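Local structure of protein CyaY (4HS5) at residues A[4-7]-A[8-12]; A[14-17]-A[18-22]; A[39-42]-A[43-47]. The protein probably takes part in iron-sulfur cluster assembly, binding ferrous and ferric iron and perhaps regulating the process. One frame throughout, in Å; residues are numbered along the deposited sequence.

From the N terminus, interactions 1 and 2 follow one another on helix 3-24, their centres about 15 Å apart; each is a local contact between successive turns, so neither closes a loop. Interaction 3 comes later, where residues 39-42 turn back on 43-47 to close the hairpin of strands 36-41 and 46-52. The three lie in series, and none nests within or crosses another. Interactions 2 and 3 touch where Ile21 CD1 packs on Leu39 CD2 at 4.0 Å. Interactions 1 and 3 do not touch: their centres are about 25 Å apart, across the centre of the chain. Interaction 1 instead meets the sheet through Arg51 of strand 46-52 and Trp76 of strand 75-78.

Interaction 1: A[4-7]-A[8-12]; sequences SEFI and QLADQ
Glu5 O is gripped twice: Leu9 N donates to Glu5 O over 3.0 Å in a nearly straight bond (169° at the hydrogen), and a water donates to Glu5 O from 2.6 Å. The same water donates to Gln8 OE1 at 3.0 Å, joining this side-chain amide to the preceding turn. Gln8 reaches it because CG stands beside its own backbone N (chi1 -72°) and the chain then runs extended, passing Ser4 O with CG at 3.5 Å. A second water links Ser4 OG to Gln8 OE1, weakly at the amide. Elsewhere on the helix, Ala10 CB lies over one face of the Phe6 ring, 4.4 Å from Phe6 CZ. Asp11 meets the CG2 branch of Ile7 through OD2, 3.7 Å away, while its OD1 forms a salt bridge with Arg51. Replacing Asp11 with an alanine would probably leave the guanidinium of Arg51 without this charged mate and take away a neighbour of Ile7 CG2. Within the fold, Phe6, Ile7 and Ala10 touch Arg51 of strand 46-52, and Phe6 and Leu9 also meet Trp76 of strand 75-78, so this first part of helix 3-24 lies against strands 46-52 and 75-78.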
ATOM      1  N   SER A   4      17.893   7.458  -1.315  1.00 14.23           N
ATOM      2  CA  SER A   4      18.151   6.724  -0.082  1.00 14.42           C
ATOM      3  C   SER A   4      17.026   6.926   0.930  1.00 17.61           C
ATOM      4  O   SER A   4      16.550   5.967   1.548  1.00 15.49           O
ATOM      5  CB  SER A   4      19.478   7.169   0.528  1.00 22.93           C
ATOM      6  OG  SER A   4      19.653   6.607   1.812  1.00 30.43           O
ATOM      7  N   GLU A   5      16.605   8.178   1.082  1.00 12.85           N
ATOM      8  CA  GLU A   5      15.496   8.540   1.965  1.00 11.67           C
ATOM      9  C   GLU A   5      14.166   7.960   1.480  1.00 13.97           C
ATOM     10  O   GLU A   5      13.351   7.500   2.277  1.00 10.74           O
ATOM     11  CB  GLU A   5      15.405  10.059   2.085  1.00 12.10           C
ATOM     12  CG  GLU A   5      16.618  10.656   2.803  1.00 19.62           C
ATOM     13  CD  GLU A   5      16.808  12.138   2.540  1.00 25.01           C
ATOM     14  OE1 GLU A   5      16.052  12.710   1.734  1.00 20.56           O
ATOM     15  OE2 GLU A   5      17.726  12.730   3.142  1.00 27.05           O
ATOM     16  N   PHE A   6      13.941   7.993   0.177  1.00 10.83           N
ATOM     17  CA  PHE A   6      12.719   7.433  -0.365  1.00 10.42           C
ATOM     18  C   PHE A   6      12.677   5.950  -0.032  1.00 11.27           C
ATOM     19  O   PHE A   6      11.624   5.414   0.329  1.00  9.55           O
ATOM     20  CB  PHE A   6      12.642   7.658  -1.865  1.00  8.39           C
ATOM     21  CG  PHE A   6      11.574   6.839  -2.536  1.00  9.59           C
ATOM     22  CD1 PHE A   6      10.231   7.140  -2.358  1.00  9.27           C
ATOM     23  CD2 PHE A   6      11.913   5.770  -3.351  1.00 14.25           C
ATOM     24  CE1 PHE A   6       9.243   6.386  -2.976  1.00  9.89           C
ATOM     25  CE2 PHE A   6      10.931   5.017  -3.970  1.00 16.60           C
ATOM     26  CZ  PHE A   6       9.592   5.325  -3.779  1.00 12.76           C
ATOM     27  N   ILE A   7      13.824   5.289  -0.128  1.00 11.64           N
ATOM     28  CA  ILE A   7      13.908   3.864   0.160  1.00 16.31           C
ATOM     29  C   ILE A   7      13.587   3.578   1.622  1.00 13.71           C
ATOM     30  O   ILE A   7      12.854   2.626   1.925  1.00 12.85           O
ATOM     31  CB  ILE A   7      15.297   3.294  -0.208  1.00 19.60           C
ATOM     32  CG1 ILE A   7      15.501   3.333  -1.726  1.00 22.07           C
ATOM     33  CG2 ILE A   7      15.472   1.893   0.344  1.00 19.50           C
ATOM     34  CD1 ILE A   7      14.268   2.975  -2.530  1.00 29.64           C
ATOM     35  N   GLN A   8      14.109   4.404   2.524  1.00 12.51           N
ATOM     36  CA  GLN A   8      13.806   4.269   3.946  1.00 14.04           C
ATOM     37  C   GLN A   8      12.308   4.388   4.216  1.00 10.50           C
ATOM     38  O   GLN A   8      11.741   3.551   4.918  1.00 10.47           O
ATOM     39  CB  GLN A   8      14.572   5.298   4.783  1.00 13.24           C
ATOM     40  CG  GLN A   8      16.062   5.030   4.900  1.00 16.31           C
ATOM     41  CD  GLN A   8      16.777   6.127   5.647  1.00 23.54           C
ATOM     42  OE1 GLN A   8      16.416   7.302   5.540  1.00 17.52           O
ATOM     43  NE2 GLN A   8      17.802   5.757   6.409  1.00 21.10           N
ATOM     44  N   LEU A   9      11.679   5.420   3.657  1.00  8.73           N
ATOM     45  CA  LEU A   9      10.252   5.639   3.855  1.00  6.31           C
ATOM     46  C   LEU A   9       9.404   4.548   3.206  1.00  8.07           C
ATOM     47  O   LEU A   9       8.424   4.092   3.795  1.00  7.50           O
ATOM     48  CB  LEU A   9       9.858   7.013   3.315  1.00  9.13           C
ATOM     49  CG  LEU A   9      10.421   8.145   4.163  1.00 10.49           C
ATOM     50  CD1 LEU A   9      10.300   9.451   3.410  1.00 11.54           C
ATOM     51  CD2 LEU A   9       9.674   8.230   5.488  1.00 11.91           C
ATOM     52  N   ALA A  10       9.776   4.115   2.011  1.00  7.53           N
ATOM     53  CA  ALA A  10       9.012   3.078   1.341  1.00  8.10           C
ATOM     54  C   ALA A  10       9.161   1.737   2.065  1.00  6.93           C
ATOM     55  O   ALA A  10       8.195   0.970   2.147  1.00  7.74           O
ATOM     56  CB  ALA A  10       9.417   2.968  -0.124  1.00  9.20           C
ATOM     57  N   ASP A  11      10.356   1.458   2.595  1.00  8.72           N
ATOM     58  CA  ASP A  11      10.560   0.271   3.423  1.00 10.83           C
ATOM     59  C   ASP A  11       9.686   0.309   4.665  1.00  7.51           C
ATOM     60  O   ASP A  11       9.084  -0.701   5.036  1.00  7.30           O
ATOM     61  CB  ASP A  11      12.025   0.114   3.844  1.00  9.70           C
ATOM     62  CG  ASP A  11      12.911  -0.403   2.728  1.00 15.16           C
ATOM     63  OD1 ASP A  11      12.382  -0.800   1.674  1.00 18.33           O
ATOM     64  OD2 ASP A  11      14.145  -0.420   2.923  1.00 23.37           O
ATOM     65  N   GLN A  12       9.636   1.462   5.325  1.00  8.97           N
ATOM     66  CA  GLN A  12       8.772   1.624   6.483  1.00  8.97           C
ATOM     67  C   GLN A  12       7.321   1.354   6.101  1.00  8.22           C
ATOM     68  O   GLN A  12       6.595   0.686   6.831  1.00  7.82           O
ATOM     69  CB  GLN A  12       8.936   3.020   7.094  1.00  7.19           C
ATOM     70  CG  GLN A  12      10.256   3.178   7.862  1.00  9.02           C
ATOM     71  CD  GLN A  12      10.421   4.542   8.479  1.00 10.05           C
ATOM     72  OE1 GLN A  12       9.677   5.474   8.172  1.00 12.22           O
ATOM     73  NE2 GLN A  12      11.419   4.679   9.351  1.00  7.75           N
TER
HETATM   74  O   HOH W   1      19.050   8.356   4.193  1.00 24.84           O
HETATM   75  O   HOH W   2      13.812   8.556   4.638  1.00 21.27           O

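Interaction 2: A[14-17]-A[18-22]; sequences YQKI and EEKIE
Four successive bonds from the N-H of one residue to the carbonyl four places earlier define a regular alpha-helix, with Glu19 N to Gln15 O at 2.8 Å and Ile21 N to Ile17 O at 3.1 Å. Among the side chains, Ile17 and Ile21 form the apolar pair, Ile17 CG2 lying 4.0 Å from Ile21 CD1. Ile21 sets its CG1 beside its own backbone N (chi1 -74°), which turns the branch back along the helix and leaves CG1 3.3 Å from Ile17 O. Glu18 also leans toward the preceding turn, its CG 3.3 Å from Tyr14 O; a water accepts from Gln15 NE2 at 2.8 Å and donates only weakly to Glu18 OE1. Lys16 and Lys20 touch through their aliphatic parts, CG to CG at 4.3 Å, while their NZ atoms stay 5.3 Å apart and Lys20 NZ bonds to Glu105 O. Tyr14 OH leaves the helix for Ser35 O, and its ring makes a cation-pi contact with Arg51. The chemistry is that of an amphipathic helix: Ile17 packs on Leu37 of strand 36-41 and Leu89 of helix 85-97, and Ile21 on Val28 of strand 28-33, whereas Gln15 and Glu19 are exposed. The run of glutamates is consistent with the acidic first helix of frataxins, whose surface carboxylates have been linked to iron, although no metal contact is established here.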
ATOM      1  N   TYR A  14       6.177  -0.532   3.533  1.00  5.89           N
ATOM      2  CA  TYR A  14       5.968  -1.932   3.211  1.00  4.92           C
ATOM      3  C   TYR A  14       5.926  -2.760   4.481  1.00  4.49           C
ATOM      4  O   TYR A  14       5.049  -3.599   4.647  1.00  6.29           O
ATOM      5  CB  TYR A  14       7.074  -2.462   2.299  1.00  6.35           C
ATOM      6  CG  TYR A  14       6.883  -2.176   0.835  1.00  6.31           C
ATOM      7  CD1 TYR A  14       6.117  -1.106   0.403  1.00  7.74           C
ATOM      8  CD2 TYR A  14       7.461  -3.003  -0.124  1.00  6.17           C
ATOM      9  CE1 TYR A  14       5.946  -0.850  -0.948  1.00  7.90           C
ATOM     10  CE2 TYR A  14       7.292  -2.757  -1.475  1.00  7.07           C
ATOM     11  CZ  TYR A  14       6.527  -1.691  -1.877  1.00  7.80           C
ATOM     12  OH  TYR A  14       6.346  -1.442  -3.219  1.00 10.65           O
ATOM     13  N   GLN A  15       6.846  -2.511   5.399  1.00  5.54           N
ATOM     14  CA  GLN A  15       6.816  -3.260   6.652  1.00  7.62           C
ATOM     15  C   GLN A  15       5.583  -2.943   7.501  1.00  7.66           C
ATOM     16  O   GLN A  15       5.065  -3.836   8.173  1.00  6.56           O
ATOM     17  CB  GLN A  15       8.097  -3.048   7.457  1.00 11.50           C
ATOM     18  CG  GLN A  15       9.321  -3.638   6.793  1.00 12.39           C
ATOM     19  CD  GLN A  15      10.451  -3.880   7.768  1.00 15.33           C
ATOM     20  OE1 GLN A  15      10.767  -3.026   8.595  1.00 17.20           O
ATOM     21  NE2 GLN A  15      11.072  -5.050   7.672  1.00 13.10           N
ATOM     22  N   LYS A  16       5.112  -1.696   7.472  1.00  5.26           N
ATOM     23  CA  LYS A  16       3.873  -1.313   8.172  1.00  6.11           C
ATOM     24  C   LYS A  16       2.694  -2.092   7.595  1.00  7.38           C
ATOM     25  O   LYS A  16       1.849  -2.605   8.325  1.00  8.05           O
ATOM     26  CB  LYS A  16       3.629   0.192   8.044  1.00  7.54           C
ATOM     27  CG  LYS A  16       2.419   0.730   8.803  1.00 12.98           C
ATOM     28  CD  LYS A  16       2.403   2.255   8.702  1.00 21.68           C
ATOM     29  CE  LYS A  16       1.371   2.887   9.628  1.00 33.93           C
ATOM     30  NZ  LYS A  16       1.904   3.185  10.989  1.00 32.91           N
ATOM     31  N   ILE A  17       2.652  -2.219   6.276  1.00  5.67           N
ATOM     32  CA  ILE A  17       1.562  -2.951   5.648  1.00  8.17           C
ATOM     33  C   ILE A  17       1.604  -4.405   6.101  1.00  7.00           C
ATOM     34  O   ILE A  17       0.573  -4.964   6.498  1.00  7.55           O
ATOM     35  CB  ILE A  17       1.625  -2.849   4.119  1.00  5.42           C
ATOM     36  CG1 ILE A  17       1.301  -1.422   3.672  1.00  7.37           C
ATOM     37  CG2 ILE A  17       0.655  -3.834   3.481  1.00  6.43           C
ATOM     38  CD1 ILE A  17       1.679  -1.159   2.217  1.00  6.85           C
ATOM     39  N   GLU A  18       2.789  -5.008   6.087  1.00  6.85           N
ATOM     40  CA  GLU A  18       2.973  -6.399   6.497  1.00  7.78           C
ATOM     41  C   GLU A  18       2.630  -6.623   7.965  1.00  8.32           C
ATOM     42  O   GLU A  18       1.920  -7.572   8.309  1.00 11.04           O
ATOM     43  CB  GLU A  18       4.400  -6.848   6.197  1.00 10.34           C
ATOM     44  CG  GLU A  18       4.658  -6.884   4.716  1.00 10.43           C
ATOM     45  CD  GLU A  18       6.119  -6.950   4.373  1.00 19.54           C
ATOM     46  OE1 GLU A  18       6.956  -6.957   5.300  1.00 21.21           O
ATOM     47  OE2 GLU A  18       6.424  -6.984   3.164  1.00 23.15           O
ATOM     48  N   GLU A  19       3.145  -5.756   8.823  1.00  8.05           N
ATOM     49  CA  GLU A  19       2.871  -5.856  10.244  1.00 10.63           C
ATOM     50  C   GLU A  19       1.386  -5.678  10.560  1.00 11.94           C
ATOM     51  O   GLU A  19       0.852  -6.416  11.390  1.00 12.62           O
ATOM     52  CB  GLU A  19       3.720  -4.845  11.012  1.00 11.82           C
ATOM     53  CG  GLU A  19       3.645  -4.996  12.515  1.00 12.68           C
ATOM     54  CD  GLU A  19       2.397  -4.365  13.069  1.00 20.12           C
ATOM     55  OE1 GLU A  19       1.888  -3.434  12.419  1.00 16.98           O
ATOM     56  OE2 GLU A  19       1.910  -4.812  14.125  1.00 18.05           O
ATOM     57  N   LYS A  20       0.730  -4.706   9.920  1.00 12.66           N
ATOM     58  CA  LYS A  20      -0.688  -4.437  10.188  1.00 12.02           C
ATOM     59  C   LYS A  20      -1.579  -5.584   9.744  1.00 15.04           C
ATOM     60  O   LYS A  20      -2.600  -5.848  10.380  1.00 13.33           O
ATOM     61  CB  LYS A  20      -1.149  -3.133   9.547  1.00 10.45           C
ATOM     62  CG  LYS A  20      -0.620  -1.881  10.227  1.00 12.27           C
ATOM     63  CD  LYS A  20      -1.242  -1.685  11.609  1.00 17.27           C
ATOM     64  CE  LYS A  20      -0.511  -0.590  12.364  1.00 21.15           C
ATOM     65  NZ  LYS A  20      -1.252  -0.123  13.572  1.00 24.37           N
ATOM     66  N   ILE A  21      -1.207  -6.249   8.652  1.00 10.96           N
ATOM     67  CA  ILE A  21      -1.870  -7.474   8.217  1.00 12.11           C
ATOM     68  C   ILE A  21      -1.735  -8.576   9.276  1.00 18.76           C
ATOM     69  O   ILE A  21      -2.728  -9.200   9.653  1.00 16.47           O
ATOM     70  CB  ILE A  21      -1.327  -7.960   6.848  1.00 14.00           C
ATOM     71  CG1 ILE A  21      -1.858  -7.075   5.716  1.00 10.45           C
ATOM     72  CG2 ILE A  21      -1.728  -9.388   6.575  1.00 13.99           C
ATOM     73  CD1 ILE A  21      -1.154  -7.285   4.411  1.00 11.62           C
ATOM     74  N   GLU A  22      -0.517  -8.800   9.776  1.00 15.48           N
ATOM     75  CA  GLU A  22      -0.270  -9.850  10.767  1.00 14.99           C
ATOM     76  C   GLU A  22      -1.038  -9.552  12.040  1.00 15.51           C
ATOM     77  O   GLU A  22      -1.556 -10.449  12.704  1.00 19.50           O
ATOM     78  CB  GLU A  22       1.232  -9.935  11.086  1.00 11.49           C
ATOM     79  CG  GLU A  22       2.109 -10.427   9.944  1.00 16.60           C
ATOM     80  CD  GLU A  22       1.856 -11.874   9.553  1.00 13.61           C
ATOM     81  OE1 GLU A  22       1.210 -12.613  10.328  1.00 22.16           O
ATOM     82  OE2 GLU A  22       2.314 -12.288   8.472  1.00 21.30           O
TER
HETATM   83  O   HOH W   3      10.302  -7.117   5.968  1.00 32.37           O
HETATM   84  O   HOH W   4       0.171   2.565  12.566  1.00 29.73           O

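Interaction 3: A[39-42]-A[43-47]; sequences LEFE and NHTKL
Leu39 pairs with Leu47 as an antiparallel hydrogen-bonded pair: Leu39 N to Leu47 O and Leu47 N to Leu39 O both measure 2.9 Å, and the two side chains share one face of the sheet. Glu40 and Lys46, on the other face, form a non-hydrogen-bonded pair. The extended chain of Glu40, with CG opposite the backbone N (chi1 180°), carries Glu40 OE1 to 3.6 Å from Lys46 CE, yet the charges stay beyond salt-bridge range. The carboxylate also approaches His44, its plane nearly perpendicular to the imidazole ring, with Glu40 OE2 3.7 Å from His44 CD2. Phe41 donates through its N to Thr45 O, while its ring receives Leu47 CD1 at the edge, 3.7 Å from Phe41 CZ. At another part of that edge lies Thr45 OG1. Phe41 O then accepts from His44 N, a donor well above the carbonyl plane, which closes a type I turn with Glu42 and Asn43 at its corners. Asn43 folds back so that its OD1 takes two donors from the same face of its amide, Thr45 OG1 at 2.7 Å and Thr45 N at 3.1 Å; the latter bond makes an Asx turn. Asn43 ND2 bonds to Gln96 O, joining the turn to helix 85-97, whose Gln96 also touches Phe41 and Leu47. The bonds Phe41 N to Thr45 O and His44 N to Phe41 O, with the positive phi of His44 (74°), set His44 and Thr45 opposite the single residue Phe41: a beta hairpin with a type I turn and G1 bulge, linking adjacent strands of the antiparallel sheet of the frataxin fold.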
ATOM      1  N   LEU A  39      -0.615  -8.157  -2.623  1.00  7.27           N
ATOM      2  CA  LEU A  39      -1.515  -8.661  -1.598  1.00  6.26           C
ATOM      3  C   LEU A  39      -2.553  -9.530  -2.287  1.00  8.67           C
ATOM      4  O   LEU A  39      -3.145  -9.110  -3.280  1.00  9.49           O
ATOM      5  CB  LEU A  39      -2.205  -7.496  -0.894  1.00  7.30           C
ATOM      6  CG  LEU A  39      -1.300  -6.400  -0.330  1.00  6.65           C
ATOM      7  CD1 LEU A  39      -2.108  -5.380   0.434  1.00 10.10           C
ATOM      8  CD2 LEU A  39      -0.234  -7.015   0.556  1.00  9.78           C
ATOM      9  N   GLU A  40      -2.772 -10.736  -1.781  1.00 11.64           N
ATOM     10  CA  GLU A  40      -3.825 -11.581  -2.336  1.00 11.27           C
ATOM     11  C   GLU A  40      -4.847 -11.979  -1.283  1.00 11.74           C
ATOM     12  O   GLU A  40      -4.507 -12.294  -0.142  1.00 12.40           O
ATOM     13  CB  GLU A  40      -3.260 -12.823  -3.030  1.00 16.94           C
ATOM     14  CG  GLU A  40      -4.355 -13.723  -3.616  1.00 20.52           C
ATOM     15  CD  GLU A  40      -3.837 -14.716  -4.639  1.00 34.70           C
ATOM     16  OE1 GLU A  40      -2.632 -14.666  -4.970  1.00 32.12           O
ATOM     17  OE2 GLU A  40      -4.649 -15.537  -5.123  1.00 34.18           O
ATOM     18  N   PHE A  41      -6.106 -11.962  -1.693  1.00 12.65           N
ATOM     19  CA  PHE A  41      -7.202 -12.326  -0.822  1.00 15.11           C
ATOM     20  C   PHE A  41      -7.680 -13.740  -1.179  1.00 12.10           C
ATOM     21  O   PHE A  41      -7.304 -14.290  -2.216  1.00 15.05           O
ATOM     22  CB  PHE A  41      -8.302 -11.277  -0.958  1.00 15.92           C
ATOM     23  CG  PHE A  41      -7.792  -9.859  -0.825  1.00 17.77           C
ATOM     24  CD1 PHE A  41      -7.332  -9.390   0.395  1.00 18.11           C
ATOM     25  CD2 PHE A  41      -7.754  -9.011  -1.924  1.00 14.26           C
ATOM     26  CE1 PHE A  41      -6.848  -8.094   0.527  1.00 17.70           C
ATOM     27  CE2 PHE A  41      -7.276  -7.709  -1.801  1.00 15.82           C
ATOM     28  CZ  PHE A  41      -6.817  -7.253  -0.577  1.00 19.46           C
ATOM     29  N   GLU A  42      -8.475 -14.357  -0.319  1.00 20.72           N
ATOM     30  CA  GLU A  42      -8.839 -15.734  -0.630  1.00 21.20           C
ATOM     31  C   GLU A  42      -9.849 -15.846  -1.771  1.00 21.73           C
ATOM     32  O   GLU A  42     -10.014 -16.922  -2.341  1.00 25.03           O
ATOM     33  CB  GLU A  42      -9.248 -16.535   0.604  1.00 31.27           C
ATOM     34  CG  GLU A  42     -10.098 -15.806   1.600  1.00 27.57           C
ATOM     35  CD  GLU A  42     -10.444 -16.706   2.764  1.00 39.45           C
ATOM     36  OE1 GLU A  42      -9.956 -17.859   2.773  1.00 41.55           O
ATOM     37  OE2 GLU A  42     -11.197 -16.266   3.657  1.00 40.02           O
ATOM     38  N   ASN A  43     -10.488 -14.735  -2.138  1.00 20.53           N
ATOM     39  CA  ASN A  43     -11.283 -14.725  -3.366  1.00 18.31           C
ATOM     40  C   ASN A  43     -10.425 -14.626  -4.632  1.00 14.28           C
ATOM     41  O   ASN A  43     -10.953 -14.509  -5.739  1.00 18.02           O
ATOM     42  CB  ASN A  43     -12.396 -13.663  -3.336  1.00 18.26           C
ATOM     43  CG  ASN A  43     -11.872 -12.230  -3.371  1.00 22.02           C
ATOM     44  OD1 ASN A  43     -10.668 -11.976  -3.454  1.00 18.55           O
ATOM     45  ND2 ASN A  43     -12.798 -11.278  -3.330  1.00 20.09           N
ATOM     46  N   HIS A  44      -9.102 -14.658  -4.435  1.00 14.55           N
ATOM     47  CA  HIS A  44      -8.099 -14.695  -5.505  1.00 17.53           C
ATOM     48  C   HIS A  44      -7.915 -13.358  -6.233  1.00 11.65           C
ATOM     49  O   HIS A  44      -7.179 -13.286  -7.221  1.00 16.55           O
ATOM     50  CB  HIS A  44      -8.363 -15.836  -6.500  1.00 16.87           C
ATOM     51  CG  HIS A  44      -8.174 -17.208  -5.923  1.00 20.90           C
ATOM     52  ND1 HIS A  44      -8.548 -18.352  -6.595  1.00 29.76           N
ATOM     53  CD2 HIS A  44      -7.652 -17.619  -4.743  1.00 24.64           C
ATOM     54  CE1 HIS A  44      -8.269 -19.409  -5.853  1.00 25.76           C
ATOM     55  NE2 HIS A  44      -7.723 -18.992  -4.725  1.00 24.94           N
ATOM     56  N   THR A  45      -8.586 -12.315  -5.751  1.00 14.34           N
ATOM     57  CA  THR A  45      -8.294 -10.957  -6.211  1.00 14.41           C
ATOM     58  C   THR A  45      -7.009 -10.459  -5.551  1.00 13.67           C
ATOM     59  O   THR A  45      -6.534 -11.029  -4.566  1.00 14.36           O
ATOM     60  CB  THR A  45      -9.452  -9.960  -5.966  1.00 12.39           C
ATOM     61  OG1 THR A  45      -9.673  -9.775  -4.562  1.00 16.91           O
ATOM     62  CG2 THR A  45     -10.737 -10.467  -6.622  1.00 18.48           C
ATOM     63  N   LYS A  46      -6.444  -9.393  -6.102  1.00 12.41           N
ATOM     64  CA  LYS A  46      -5.162  -8.893  -5.618  1.00 13.30           C
ATOM     65  C   LYS A  46      -5.120  -7.376  -5.557  1.00  8.72           C
ATOM     66  O   LYS A  46      -5.935  -6.684  -6.160  1.00  9.65           O
ATOM     67  CB  LYS A  46      -4.032  -9.360  -6.540  1.00 15.12           C
ATOM     68  CG  LYS A  46      -3.862 -10.857  -6.672  1.00 21.53           C
ATOM     69  CD  LYS A  46      -2.802 -11.153  -7.718  1.00 30.44           C
ATOM     70  CE  LYS A  46      -2.605 -12.647  -7.918  1.00 41.43           C
ATOM     71  NZ  LYS A  46      -1.492 -12.921  -8.886  1.00 46.89           N
ATOM     72  N   LEU A  47      -4.145  -6.861  -4.810  1.00  7.92           N
ATOM     73  CA  LEU A  47      -3.759  -5.456  -4.886  1.00  7.21           C
ATOM     74  C   LEU A  47      -2.268  -5.463  -5.154  1.00  7.40           C
ATOM     75  O   LEU A  47      -1.540  -6.266  -4.586  1.00  8.96           O
ATOM     76  CB  LEU A  47      -4.036  -4.730  -3.568  1.00  6.14           C
ATOM     77  CG  LEU A  47      -5.507  -4.599  -3.163  1.00 10.60           C
ATOM     78  CD1 LEU A  47      -5.677  -3.974  -1.795  1.00 12.17           C
ATOM     79  CD2 LEU A  47      -6.247  -3.794  -4.202  1.00 10.15           C
TER